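Local coordinates for allantoicase (Saccharomyces cerevisiae, PDB 1O59), which hydrolyses allantoate to (S)-ureidoglycolate and urea, a step of allantoin degradation that lets yeast use purines as a secondary nitrogen source, at residues A[19-24]-A[158-163]; A[58-63]-A[185-190]; A[109-114]-A[189-194]; A[125-130]-A[177-182]. All coordinates share one frame; numbering follows the deposited sequence.

How the contacts relate
Contacts 2, 3 and 4 lie wholly within one Allantoicase repeat, a sandwich of two antiparallel sheets, and contact 1 sets helix 21-31 against a strand of it. Contacts 1, 2 and 3 all reach the curled six-stranded sheet: strand 160-164 neighbours 105-113, which pairs in contact 3 with strand 186-196, and contact 2 lays a loop on the start of that last strand. Contacts 2 and 3 share R189 and F190, their centres about 9 Å apart. Contact 4 lies in the five-stranded sheet, its centre about 11 Å from that of contact 3 and 19 Å from that of contact 1. Its span, 125-182, lies between the two segments of each of contacts 2 and 3, so consecutive strands, 105-113 and 124-130, then 176-182 and 186-196, pass from one sheet to the other.

Contact 1: residues A[19-24]-A[158-163]; sequences ADEAEF and SQRHLF
Helix-on-sheet packing brings E21 and F24, from the first turn of helix 21-31, onto R160 and L162 of strand 160-164, part of the curled sheet of a galactose-binding-like β sandwich. The apolar half is a CH-pi contact. CB of L162 stands over the centre of the F24 ring, 3.7 Å from its centroid and only 6° off the ring normal. With CG anti to the backbone N (chi1 178°), the F24 ring is carried toward the strand. F163 O lies at the ring edge, 3.5 Å from F24 CE1. F16 of strand 14-16 also meets this ring.

The polar half is a two-pronged salt bridge. R160 approaches E21 end-on, with NH1 2.9 Å from OE1 and NH2 3.1 Å from OE2. The carboxylate and guanidinium planes are 57° apart, and both oxygens are met from above the carboxylate plane. R160 NE turns instead to E111 OE2 on strand 105-113, and two carboxylates flanking one guanidinium would probably stabilise its positive charge. The two halves join at L162, whose CD1 lies 4.0 Å from E21 CG and equally 4.0 Å from F24 CD2.

Contact 2: residues A[58-63]-A[185-190]; sequences ENLIQP and GGIARF
A bend at chi2 (-63°) folds the chain of R189 so that its CD comes within 3.4 Å of L60 O. In L60, CG stands anti to the carbonyl carbon (chi1 -63°), and from there branch CD2 touches I187 CG2 at 3.6 Å. Between these side chains the backbones meet directly. F190 N gives L60 O a nearly straight hydrogen bond, 2.8 Å long with 176° at the hydrogen. The same oxygen takes a CA-H...O contact from R189 CA at 3.4 Å, and L60 CA returns one to A188 O at 3.6 Å.

A188 and R189 together face D113 of the neighbouring strand, a classic beta bulge. R189 NH1 bonds back to A188 O at 3.0 Å, with that oxygen in the guanidinium plane, while N59 O and Q62 CB lie over one face of the group. Beyond the contact, NH1 forms a salt bridge with D81. An alanine at R189 would probably leave D81 without its positive mate and the T64 and A188 carbonyls without these donors. Within the loop, Q62 NE2 holds E58 O at 3.0 Å.

The chemistry thus joins loop to strand by a main-chain bond to L60 O, beside a buried arginine whose charge D81 is likely to balance and whose NE is bonded to T64 O.

Contact 3: residues A[109-114]-A[189-194]; sequences GGEIDT and RFRLYG
I112 and F190 meet on the core-facing side of two antiparallel strands, where chi2 of I112 (-74°) brings CD1 to 3.4 Å from F190 CD1. E111 O lies at the edge of the same ring, in its plane. On the opposite face of the sheet, E111 and R191 run side by side in the same direction, E111 CB resting 3.8 Å from R191 CG, their flat ends turned 85° apart.

Between the faces runs the backbone ladder, with reciprocal bonds between E111 and R191 and between D113 and R189. G109 and Y193 are also paired both ways, Y193 N to G109 O being the stronger and G109 N to Y193 O weak. At G110 a CB would fall just 2.6 Å from R191 O, a clash that glycine avoids.

Two waters link the polar side. Both donate to E111 OE1: one, at 2.8 Å, also bonds Y193 OH, and the other, at 2.6 Å, accepts a longer bond of 3.3 Å from R191 NE. The second shell holds the ends in place, since E111 OE2 is salt-bridged to R160 and R191 NH1 is bonded to Q62 O. Replacing F190 by an alanine would probably open a gap among I112, I127, I177 and L179. The strands run at 174°, with apolar I112, F190 and L192 on one face and E111, R191 and Y193 on the other, the two-sided pattern typical of a β sandwich like that of the galactose-binding-like fold.

Contact 4: residues A[125-130]-A[177-182]; sequences VSIEAL and IKLKMY
E128 reaches across to two lysines of the neighbouring strand, and each carboxylate oxygen receives its own ammonium. K178 NZ donates to OE1 at 3.1 Å and K180 NZ to OE2 at 2.7 Å, both approaching from above the carboxylate plane. K178 lies alongside E128 and points the same way, whereas K180 slants over it with an extended chain. The charge of K178 is shared further, for its NZ also forms a salt bridge with E141 and a cation-pi contact with W146. Two cations around one carboxylate would probably keep E128 ionised.

On the same face, the OG of S126 lies between the backbone N and the carbonyl carbon (chi1 73°), the crowded position, and Y182 OH donates to it at 2.6 Å. This serine oxygen lies at the edge of the tyrosine ring, near its plane. The main-chain polar groups are paired two by two: S126 and K180 exchange bonds, as do E128 and K178, where K178 N reaches E128 O at 2.8 Å and almost straight (177°).

The opposite face is apolar. V125 CG1 meets L179 CD1 at 3.6 Å, I127 CG2 meets I177 CG2 at the same 3.6 Å, and A129 CB touches I177 CD1 at 3.7 Å. These residues line the sandwich core, I127 and I177 packing on F190 and V125 on I187, both from strand 186-196 of the other sheet. Within their own five-stranded sheet the pair is interior, 176-182 being its middle strand, flanked by strand 147-154 beyond 124-130 and by strand 94-99 beyond 176-182.

Contact 1: residues A[19-24]-A[158-163]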
loop_
_atom_site.group_PDB
_atom_site.type_symbol
_atom_site.label_atom_id
_atom_site.label_comp_id
_atom_site.label_asym_id
_atom_site.label_seq_id
_atom_site.Cartn_x
_atom_site.Cartn_y
_atom_site.Cartn_z
ATOM N N ALA A 19 18.936 -3.007 -6.384
ATOM C CA ALA A 19 19.497 -4.250 -5.891
ATOM C C ALA A 19 19.216 -4.479 -4.396
ATOM O O ALA A 19 19.282 -5.616 -3.919
ATOM C CB ALA A 19 20.992 -4.291 -6.163
ATOM N N ASP A 20 18.888 -3.394 -3.688
ATOM C CA ASP A 20 18.677 -3.403 -2.223
ATOM C C ASP A 20 17.226 -3.173 -1.802
ATOM O O ASP A 20 16.956 -2.846 -0.645
ATOM C CB ASP A 20 19.593 -2.354 -1.572
ATOM C CG ASP A 20 21.069 -2.659 -1.804
ATOM O OD1 ASP A 20 21.411 -3.850 -1.996
ATOM O OD2 ASP A 20 21.955 -1.782 -1.823
ATOM N N GLU A 21 16.297 -3.381 -2.731
ATOM C CA GLU A 21 14.876 -3.237 -2.435
ATOM C C GLU A 21 14.394 -4.116 -1.275
ATOM O O GLU A 21 13.534 -3.700 -0.508
ATOM C CB GLU A 21 14.029 -3.482 -3.687
ATOM C CG GLU A 21 12.569 -3.093 -3.505
ATOM C CD GLU A 21 11.781 -3.051 -4.816
ATOM O OE1 GLU A 21 12.356 -3.271 -5.909
ATOM O OE2 GLU A 21 10.570 -2.775 -4.751
ATOM N N ALA A 22 14.943 -5.319 -1.137
ATOM C CA ALA A 22 14.598 -6.191 -0.002
ATOM C C ALA A 22 14.874 -5.515 1.353
ATOM O O ALA A 22 14.050 -5.592 2.289
ATOM C CB ALA A 22 15.356 -7.523 -0.085
ATOM N N GLU A 23 16.032 -4.863 1.449
ATOM C CA GLU A 23 16.408 -4.110 2.644
ATOM C C GLU A 23 15.551 -2.853 2.833
ATOM O O GLU A 23 15.159 -2.534 3.932
ATOM C CB GLU A 23 17.882 -3.764 2.587
ATOM C CG GLU A 23 18.774 -4.990 2.746
ATOM C CD GLU A 23 18.970 -5.806 1.472
ATOM O OE1 GLU A 23 19.480 -6.945 1.555
ATOM O OE2 GLU A 23 18.639 -5.320 0.388
ATOM N N PHE A 24 15.232 -2.166 1.755
ATOM C CA PHE A 24 14.250 -1.081 1.797
ATOM C C PHE A 24 12.906 -1.565 2.393
ATOM O O PHE A 24 12.360 -0.963 3.328
ATOM C CB PHE A 24 14.079 -0.531 0.383
ATOM C CG PHE A 24 13.059 0.566 0.257
ATOM C CD1 PHE A 24 13.313 1.827 0.766
ATOM C CD2 PHE A 24 11.860 0.345 -0.406
ATOM C CE1 PHE A 24 12.395 2.838 0.654
ATOM C CE2 PHE A 24 10.921 1.360 -0.529
ATOM C CZ PHE A 24 11.191 2.611 0.004
ATOM N N SER A 158 14.170 8.034 -15.944
ATOM C CA SER A 158 13.609 6.707 -16.132
ATOM C C SER A 158 14.078 5.688 -15.105
ATOM O O SER A 158 14.582 4.662 -15.457
ATOM C CB SER A 158 13.927 6.197 -17.549
ATOM O OG SER A 158 13.204 5.005 -17.809
ATOM N N GLN A 159 13.860 5.969 -13.830
ATOM C CA GLN A 159 14.243 5.046 -12.797
ATOM C C GLN A 159 13.480 5.231 -11.508
ATOM O O GLN A 159 12.875 6.261 -11.257
ATOM C CB GLN A 159 15.723 5.201 -12.507
ATOM C CG GLN A 159 16.069 6.513 -11.827
ATOM C CD GLN A 159 17.544 6.780 -11.852
ATOM O OE1 GLN A 159 18.076 7.278 -12.860
ATOM N NE2 GLN A 159 18.228 6.443 -10.752
ATOM N N ARG A 160 13.575 4.204 -10.674
ATOM C CA ARG A 160 12.924 4.167 -9.366
ATOM C C ARG A 160 13.865 4.738 -8.319
ATOM O O ARG A 160 15.063 4.490 -8.351
ATOM C CB ARG A 160 12.553 2.728 -9.007
ATOM C CG ARG A 160 11.684 2.085 -10.079
ATOM C CD ARG A 160 11.229 0.698 -9.783
ATOM N NE ARG A 160 10.518 0.644 -8.518
ATOM C CZ ARG A 160 10.587 -0.368 -7.670
ATOM N NH1 ARG A 160 11.319 -1.434 -7.932
ATOM N NH2 ARG A 160 9.905 -0.312 -6.545
ATOM N N HIS A 161 13.319 5.532 -7.411
ATOM C CA HIS A 161 14.086 6.048 -6.305
ATOM C C HIS A 161 13.324 5.679 -5.056
ATOM O O HIS A 161 12.149 6.041 -4.909
ATOM C CB HIS A 161 14.255 7.571 -6.366
ATOM C CG HIS A 161 14.672 8.098 -7.703
ATOM N ND1 HIS A 161 13.797 8.202 -8.765
ATOM C CD2 HIS A 161 15.857 8.597 -8.134
ATOM C CE1 HIS A 161 14.433 8.730 -9.799
ATOM N NE2 HIS A 161 15.681 8.983 -9.441
ATOM N N LEU A 162 14.017 4.981 -4.163
ATOM C CA LEU A 162 13.465 4.443 -2.941
ATOM C C LEU A 162 14.124 5.179 -1.795
ATOM O O LEU A 162 15.355 5.076 -1.582
ATOM C CB LEU A 162 13.778 2.949 -2.867
ATOM C CG LEU A 162 13.383 2.116 -4.094
ATOM C CD1 LEU A 162 13.817 0.684 -3.911
ATOM C CD2 LEU A 162 11.879 2.178 -4.351
ATOM N N PHE A 163 13.309 5.938 -1.064
ATOM C CA PHE A 163 13.826 6.795 0.018
ATOM C C PHE A 163 13.143 6.564 1.388
ATOM O O PHE A 163 11.955 6.194 1.499
ATOM C CB PHE A 163 13.792 8.287 -0.385
ATOM C CG PHE A 163 12.435 8.764 -0.780
ATOM C CD1 PHE A 163 12.024 8.694 -2.115
ATOM C CD2 PHE A 163 11.546 9.239 0.195
ATOM C CE1 PHE A 163 10.741 9.112 -2.489
ATOM C CE2 PHE A 163 10.264 9.643 -0.134
ATOM C CZ PHE A 163 9.844 9.585 -1.499
#

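Contact 2: residues A[58-63]-A[185-190]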
loop_
_atom_site.group_PDB
_atom_site.type_symbol
_atom_site.label_atom_id
_atom_site.label_comp_id
_atom_site.label_asym_id
_atom_site.label_seq_id
_atom_site.Cartn_x
_atom_site.Cartn_y
_atom_site.Cartn_z
ATOM N N GLU A 58 -3.209 11.760 -12.064
ATOM C CA GLU A 58 -3.857 10.566 -11.513
ATOM C C GLU A 58 -3.065 9.285 -11.726
ATOM O O GLU A 58 -3.243 8.309 -10.965
ATOM C CB GLU A 58 -5.233 10.382 -12.154
ATOM C CG GLU A 58 -6.296 10.031 -11.157
ATOM C CD GLU A 58 -7.610 9.682 -11.822
ATOM O OE1 GLU A 58 -8.020 10.436 -12.782
ATOM O OE2 GLU A 58 -8.231 8.665 -11.367
ATOM N N ASN A 59 -2.223 9.276 -12.762
ATOM C CA ASN A 59 -1.374 8.116 -13.034
ATOM C C ASN A 59 -0.399 7.806 -11.911
ATOM O O ASN A 59 -0.063 6.644 -11.698
ATOM C CB ASN A 59 -0.614 8.263 -14.354
ATOM C CG ASN A 59 -1.522 8.230 -15.573
ATOM O OD1 ASN A 59 -1.404 9.074 -16.464
ATOM N ND2 ASN A 59 -2.432 7.277 -15.614
ATOM N N LEU A 60 0.011 8.829 -11.169
ATOM C CA LEU A 60 1.054 8.687 -10.130
ATOM C C LEU A 60 0.748 7.658 -9.082
ATOM O O LEU A 60 1.679 7.055 -8.550
ATOM C CB LEU A 60 1.263 10.004 -9.397
ATOM C CG LEU A 60 1.779 11.182 -10.199
ATOM C CD1 LEU A 60 1.667 12.458 -9.398
ATOM C CD2 LEU A 60 3.213 10.961 -10.595
ATOM N N ILE A 61 -0.539 7.482 -8.754
ATOM C CA ILE A 61 -0.944 6.611 -7.626
ATOM C C ILE A 61 -1.576 5.286 -8.027
ATOM O O ILE A 61 -2.054 4.523 -7.146
ATOM C CB ILE A 61 -1.882 7.324 -6.640
ATOM C CG1 ILE A 61 -3.135 7.857 -7.326
ATOM C CG2 ILE A 61 -1.173 8.479 -5.946
ATOM C CD1 ILE A 61 -4.178 8.368 -6.313
ATOM N N GLN A 62 -1.560 4.990 -9.336
ATOM C CA GLN A 62 -2.145 3.739 -9.821
ATOM C C GLN A 62 -1.333 2.527 -9.329
ATOM O O GLN A 62 -0.117 2.570 -9.221
ATOM C CB GLN A 62 -2.305 3.734 -11.365
ATOM C CG GLN A 62 -3.240 4.838 -11.870
ATOM C CD GLN A 62 -4.643 4.792 -11.189
ATOM O OE1 GLN A 62 -5.336 3.751 -11.242
ATOM N NE2 GLN A 62 -5.033 5.893 -10.530
ATOM N N PRO A 63 -2.021 1.436 -9.055
ATOM C CA PRO A 63 -1.382 0.224 -8.531
ATOM C C PRO A 63 -0.414 -0.489 -9.484
ATOM O O PRO A 63 0.465 -1.244 -9.036
ATOM C CB PRO A 63 -2.573 -0.690 -8.237
ATOM C CG PRO A 63 -3.705 -0.134 -8.985
ATOM C CD PRO A 63 -3.473 1.285 -9.220
ATOM N N GLY A 185 8.190 18.754 -15.518
ATOM C CA GLY A 185 8.688 17.514 -16.123
ATOM C C GLY A 185 7.732 16.342 -15.997
ATOM O O GLY A 185 6.520 16.508 -15.950
ATOM N N GLY A 186 8.286 15.146 -15.901
ATOM C CA GLY A 186 7.466 13.951 -15.798
ATOM C C GLY A 186 7.851 13.071 -14.628
ATOM O O GLY A 186 9.039 12.959 -14.251
ATOM N N ILE A 187 6.824 12.460 -14.055
ATOM C CA ILE A 187 6.980 11.420 -13.067
ATOM C C ILE A 187 5.936 10.326 -13.351
ATOM O O ILE A 187 4.744 10.607 -13.465
ATOM C CB ILE A 187 6.783 11.978 -11.636
ATOM C CG1 ILE A 187 7.876 13.018 -11.280
ATOM C CG2 ILE A 187 6.787 10.829 -10.603
ATOM C CD1 ILE A 187 7.569 13.802 -9.996
ATOM N N ALA A 188 6.400 9.082 -13.390
ATOM C CA ALA A 188 5.544 7.929 -13.646
ATOM C C ALA A 188 4.720 7.559 -12.403
ATOM O O ALA A 188 3.477 7.555 -12.465
ATOM C CB ALA A 188 6.393 6.745 -14.126
ATOM N N ARG A 189 5.403 7.300 -11.282
ATOM C CA ARG A 189 4.729 6.861 -10.056
ATOM C C ARG A 189 5.210 7.551 -8.825
ATOM O O ARG A 189 6.413 7.876 -8.702
ATOM C CB ARG A 189 4.884 5.357 -9.820
ATOM C CG ARG A 189 4.120 4.466 -10.808
ATOM C CD ARG A 189 2.620 4.623 -10.769
ATOM N NE ARG A 189 1.974 3.691 -11.717
ATOM C CZ ARG A 189 1.803 3.918 -13.017
ATOM N NH1 ARG A 189 2.158 5.065 -13.580
ATOM N NH2 ARG A 189 1.218 2.997 -13.755
ATOM N N PHE A 190 4.283 7.727 -7.882
ATOM C CA PHE A 190 4.628 8.253 -6.542
ATOM C C PHE A 190 3.987 7.427 -5.435
ATOM O O PHE A 190 2.767 7.405 -5.305
ATOM C CB PHE A 190 4.213 9.720 -6.438
ATOM C CG PHE A 190 4.426 10.355 -5.068
ATOM C CD1 PHE A 190 5.566 10.062 -4.281
ATOM C CD2 PHE A 190 3.505 11.289 -4.587
ATOM C CE1 PHE A 190 5.756 10.666 -3.036
ATOM C CE2 PHE A 190 3.708 11.915 -3.358
ATOM C CZ PHE A 190 4.836 11.598 -2.582
#

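Contact 3: residues A[109-114]-A[189-194]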
loop_
_atom_site.group_PDB
_atom_site.type_symbol
_atom_site.label_atom_id
_atom_site.label_comp_id
_atom_site.label_asym_id
_atom_site.label_seq_id
_atom_site.Cartn_x
_atom_site.Cartn_y
_atom_site.Cartn_z
ATOM N N GLY A 109 8.787 7.070 4.430
ATOM C CA GLY A 109 9.523 7.073 3.180
ATOM C C GLY A 109 8.626 7.036 2.001
ATOM O O GLY A 109 7.433 7.324 2.115
ATOM N N GLY A 110 9.200 6.667 0.866
ATOM C CA GLY A 110 8.441 6.643 -0.378
ATOM C C GLY A 110 9.215 6.196 -1.587
ATOM O O GLY A 110 10.379 5.803 -1.496
ATOM N N GLU A 111 8.533 6.230 -2.722
ATOM C CA GLU A 111 9.130 5.972 -4.028
ATOM C C GLU A 111 8.727 7.033 -5.053
ATOM O O GLU A 111 7.527 7.378 -5.205
ATOM C CB GLU A 111 8.737 4.590 -4.596
ATOM C CG GLU A 111 9.271 4.381 -6.035
ATOM C CD GLU A 111 8.904 3.037 -6.697
ATOM O OE1 GLU A 111 8.477 2.081 -5.997
ATOM O OE2 GLU A 111 9.063 2.936 -7.942
ATOM N N ILE A 112 9.727 7.493 -5.782
ATOM C CA ILE A 112 9.519 8.276 -6.982
ATOM C C ILE A 112 10.103 7.509 -8.167
ATOM O O ILE A 112 11.312 7.225 -8.215
ATOM C CB ILE A 112 10.168 9.677 -6.837
ATOM C CG1 ILE A 112 9.359 10.559 -5.843
ATOM C CG2 ILE A 112 10.330 10.374 -8.199
ATOM C CD1 ILE A 112 8.033 11.073 -6.403
ATOM N N ASP A 113 9.211 7.148 -9.094
ATOM C CA ASP A 113 9.584 6.473 -10.342
ATOM C C ASP A 113 9.434 7.419 -11.559
ATOM O O ASP A 113 8.319 7.816 -11.939
ATOM C CB ASP A 113 8.713 5.213 -10.517
ATOM C CG ASP A 113 9.237 4.242 -11.615
ATOM O OD1 ASP A 113 10.262 4.533 -12.330
ATOM O OD2 ASP A 113 8.650 3.147 -11.822
ATOM N N THR A 114 10.549 7.763 -12.178
ATOM C CA THR A 114 10.547 8.573 -13.400
ATOM C C THR A 114 10.550 7.717 -14.665
ATOM O O THR A 114 10.952 8.189 -15.713
ATOM C CB THR A 114 11.787 9.525 -13.421
ATOM O OG1 THR A 114 12.997 8.783 -13.234
ATOM C CG2 THR A 114 11.780 10.486 -12.250
ATOM N N ARG A 189 5.403 7.300 -11.282
ATOM C CA ARG A 189 4.729 6.861 -10.056
ATOM C C ARG A 189 5.210 7.551 -8.825
ATOM O O ARG A 189 6.413 7.876 -8.702
ATOM C CB ARG A 189 4.884 5.357 -9.820
ATOM C CG ARG A 189 4.120 4.466 -10.808
ATOM C CD ARG A 189 2.620 4.623 -10.769
ATOM N NE ARG A 189 1.974 3.691 -11.717
ATOM C CZ ARG A 189 1.803 3.918 -13.017
ATOM N NH1 ARG A 189 2.158 5.065 -13.580
ATOM N NH2 ARG A 189 1.218 2.997 -13.755
ATOM N N PHE A 190 4.283 7.727 -7.882
ATOM C CA PHE A 190 4.628 8.253 -6.542
ATOM C C PHE A 190 3.987 7.427 -5.435
ATOM O O PHE A 190 2.767 7.405 -5.305
ATOM C CB PHE A 190 4.213 9.720 -6.438
ATOM C CG PHE A 190 4.426 10.355 -5.068
ATOM C CD1 PHE A 190 5.566 10.062 -4.281
ATOM C CD2 PHE A 190 3.505 11.289 -4.587
ATOM C CE1 PHE A 190 5.756 10.666 -3.036
ATOM C CE2 PHE A 190 3.708 11.915 -3.358
ATOM C CZ PHE A 190 4.836 11.598 -2.582
ATOM N N ARG A 191 4.814 6.724 -4.666
ATOM C CA ARG A 191 4.362 5.972 -3.496
ATOM C C ARG A 191 4.806 6.700 -2.230
ATOM O O ARG A 191 5.938 7.120 -2.144
ATOM C CB ARG A 191 5.017 4.581 -3.477
ATOM C CG ARG A 191 5.009 3.805 -4.784
ATOM C CD ARG A 191 3.648 3.697 -5.424
ATOM N NE ARG A 191 3.581 2.802 -6.595
ATOM C CZ ARG A 191 2.517 2.744 -7.407
ATOM N NH1 ARG A 191 1.487 3.565 -7.203
ATOM N NH2 ARG A 191 2.483 1.898 -8.433
ATOM N N LEU A 192 3.942 6.834 -1.239
ATOM C CA LEU A 192 4.375 7.386 0.044
ATOM C C LEU A 192 4.012 6.451 1.215
ATOM O O LEU A 192 2.831 6.169 1.475
ATOM C CB LEU A 192 3.824 8.809 0.267
ATOM C CG LEU A 192 4.576 9.546 1.384
ATOM C CD1 LEU A 192 5.983 10.027 0.959
ATOM C CD2 LEU A 192 3.761 10.693 1.875
ATOM N N TYR A 193 5.046 5.965 1.909
ATOM C CA TYR A 193 4.850 4.973 2.968
ATOM C C TYR A 193 4.642 5.590 4.339
ATOM O O TYR A 193 5.483 6.391 4.805
ATOM C CB TYR A 193 5.999 3.919 2.983
ATOM C CG TYR A 193 6.069 3.223 1.647
ATOM C CD1 TYR A 193 5.036 2.376 1.250
ATOM C CD2 TYR A 193 7.117 3.459 0.754
ATOM C CE1 TYR A 193 5.047 1.754 0.011
ATOM C CE2 TYR A 193 7.135 2.845 -0.483
ATOM C CZ TYR A 193 6.085 1.987 -0.846
ATOM O OH TYR A 193 6.034 1.373 -2.062
ATOM N N GLY A 194 3.548 5.200 4.992
ATOM C CA GLY A 194 3.297 5.667 6.356
ATOM C C GLY A 194 2.670 4.628 7.277
ATOM O O GLY A 194 2.056 3.681 6.824
HETATM O O HOH W 1 8.413 1.326 -3.278
HETATM O O HOH W 2 6.257 0.933 -6.586
#

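Contact 4: residues A[125-130]-A[177-182]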
loop_
_atom_site.group_PDB
_atom_site.type_symbol
_atom_site.label_atom_id
_atom_site.label_comp_id
_atom_site.label_asym_id
_atom_site.label_seq_id
_atom_site.Cartn_x
_atom_site.Cartn_y
_atom_site.Cartn_z
ATOM N N VAL A 125 12.546 16.867 -6.540
ATOM C CA VAL A 125 11.272 16.652 -5.910
ATOM C C VAL A 125 11.430 17.036 -4.438
ATOM O O VAL A 125 12.508 16.870 -3.843
ATOM C CB VAL A 125 10.864 15.163 -6.078
ATOM C CG1 VAL A 125 9.930 14.714 -5.015
ATOM C CG2 VAL A 125 10.218 14.897 -7.475
ATOM N N SER A 126 10.374 17.605 -3.868
ATOM C CA SER A 126 10.231 17.662 -2.416
ATOM C C SER A 126 8.784 17.237 -2.068
ATOM O O SER A 126 7.895 17.208 -2.938
ATOM C CB SER A 126 10.648 19.032 -1.826
ATOM O OG SER A 126 9.731 20.083 -2.089
ATOM N N ILE A 127 8.596 16.849 -0.802
ATOM C CA ILE A 127 7.297 16.452 -0.298
ATOM C C ILE A 127 6.940 17.171 0.992
ATOM O O ILE A 127 7.750 17.293 1.917
ATOM C CB ILE A 127 7.236 14.936 -0.098
ATOM C CG1 ILE A 127 7.748 14.204 -1.352
ATOM C CG2 ILE A 127 5.785 14.494 0.186
ATOM C CD1 ILE A 127 8.027 12.707 -1.130
ATOM N N GLU A 128 5.699 17.657 1.013
ATOM C CA GLU A 128 5.076 18.287 2.183
ATOM C C GLU A 128 3.818 17.525 2.534
ATOM O O GLU A 128 3.299 16.731 1.721
ATOM C CB GLU A 128 4.719 19.723 1.878
ATOM C CG GLU A 128 5.863 20.519 1.255
ATOM C CD GLU A 128 5.580 22.013 1.125
ATOM O OE1 GLU A 128 4.417 22.434 1.226
ATOM O OE2 GLU A 128 6.537 22.783 0.893
ATOM N N ALA A 129 3.348 17.736 3.762
ATOM C CA ALA A 129 2.129 17.084 4.238
ATOM C C ALA A 129 1.325 18.005 5.121
ATOM O O ALA A 129 1.831 18.972 5.659
ATOM C CB ALA A 129 2.459 15.797 4.983
ATOM N N LEU A 130 0.041 17.709 5.235
ATOM C CA LEU A 130 -0.774 18.345 6.257
ATOM C C LEU A 130 -1.829 17.433 6.900
ATOM O O LEU A 130 -2.172 16.355 6.400
ATOM C CB LEU A 130 -1.392 19.659 5.735
ATOM C CG LEU A 130 -2.577 19.788 4.758
ATOM C CD1 LEU A 130 -3.926 19.232 5.302
ATOM C CD2 LEU A 130 -2.726 21.279 4.420
ATOM N N ILE A 177 -0.991 14.854 1.185
ATOM C CA ILE A 177 0.388 14.962 0.722
ATOM C C ILE A 177 0.462 15.931 -0.440
ATOM O O ILE A 177 -0.425 15.950 -1.284
ATOM C CB ILE A 177 0.905 13.543 0.275
ATOM C CG1 ILE A 177 0.882 12.564 1.477
ATOM C CG2 ILE A 177 2.298 13.632 -0.390
ATOM C CD1 ILE A 177 1.633 13.045 2.665
ATOM N N LYS A 178 1.528 16.726 -0.455
ATOM C CA LYS A 178 1.865 17.605 -1.579
ATOM C C LYS A 178 3.201 17.180 -2.162
ATOM O O LYS A 178 4.240 17.161 -1.482
ATOM C CB LYS A 178 1.956 19.085 -1.160
ATOM C CG LYS A 178 1.748 20.062 -2.326
ATOM C CD LYS A 178 2.388 21.423 -2.141
ATOM C CE LYS A 178 1.874 22.153 -0.944
ATOM N NZ LYS A 178 2.388 23.529 -0.842
ATOM N N LEU A 179 3.165 16.847 -3.440
ATOM C CA LEU A 179 4.369 16.547 -4.191
ATOM C C LEU A 179 4.742 17.777 -4.988
ATOM O O LEU A 179 3.918 18.339 -5.691
ATOM C CB LEU A 179 4.099 15.356 -5.107
ATOM C CG LEU A 179 5.124 15.019 -6.189
ATOM C CD1 LEU A 179 6.409 14.514 -5.599
ATOM C CD2 LEU A 179 4.466 13.979 -7.105
ATOM N N LYS A 180 5.986 18.205 -4.853
ATOM C CA LYS A 180 6.504 19.343 -5.599
ATOM C C LYS A 180 7.588 18.843 -6.558
ATOM O O LYS A 180 8.483 18.121 -6.156
ATOM C CB LYS A 180 7.115 20.376 -4.647
ATOM C CG LYS A 180 6.192 20.994 -3.598
ATOM C CD LYS A 180 6.878 22.265 -3.031
ATOM C CE LYS A 180 5.944 23.114 -2.151
ATOM N NZ LYS A 180 6.667 24.225 -1.394
HETATM N N MSE A 181 7.493 19.240 -7.821
HETATM C CA MSE A 181 8.494 18.967 -8.862
HETATM C C MSE A 181 9.068 20.299 -9.366
HETATM O O MSE A 181 8.318 21.181 -9.830
HETATM C CB MSE A 181 7.791 18.222 -10.013
HETATM C CG MSE A 181 8.514 18.202 -11.367
HETATM SE SE MSE A 181 7.751 16.837 -12.574
HETATM C CE MSE A 181 6.101 17.529 -12.758
ATOM N N TYR A 182 10.386 20.430 -9.284
ATOM C CA TYR A 182 11.062 21.668 -9.615
ATOM C C TYR A 182 11.825 21.574 -10.945
ATOM O O TYR A 182 12.835 20.848 -11.003
ATOM C CB TYR A 182 12.087 22.022 -8.535
ATOM C CG TYR A 182 11.574 22.114 -7.107
ATOM C CD1 TYR A 182 11.382 20.966 -6.332
ATOM C CD2 TYR A 182 11.366 23.356 -6.504
ATOM C CE1 TYR A 182 10.968 21.049 -5.010
ATOM C CE2 TYR A 182 10.943 23.456 -5.183
ATOM C CZ TYR A 182 10.754 22.306 -4.437
ATOM O OH TYR A 182 10.333 22.415 -3.129
#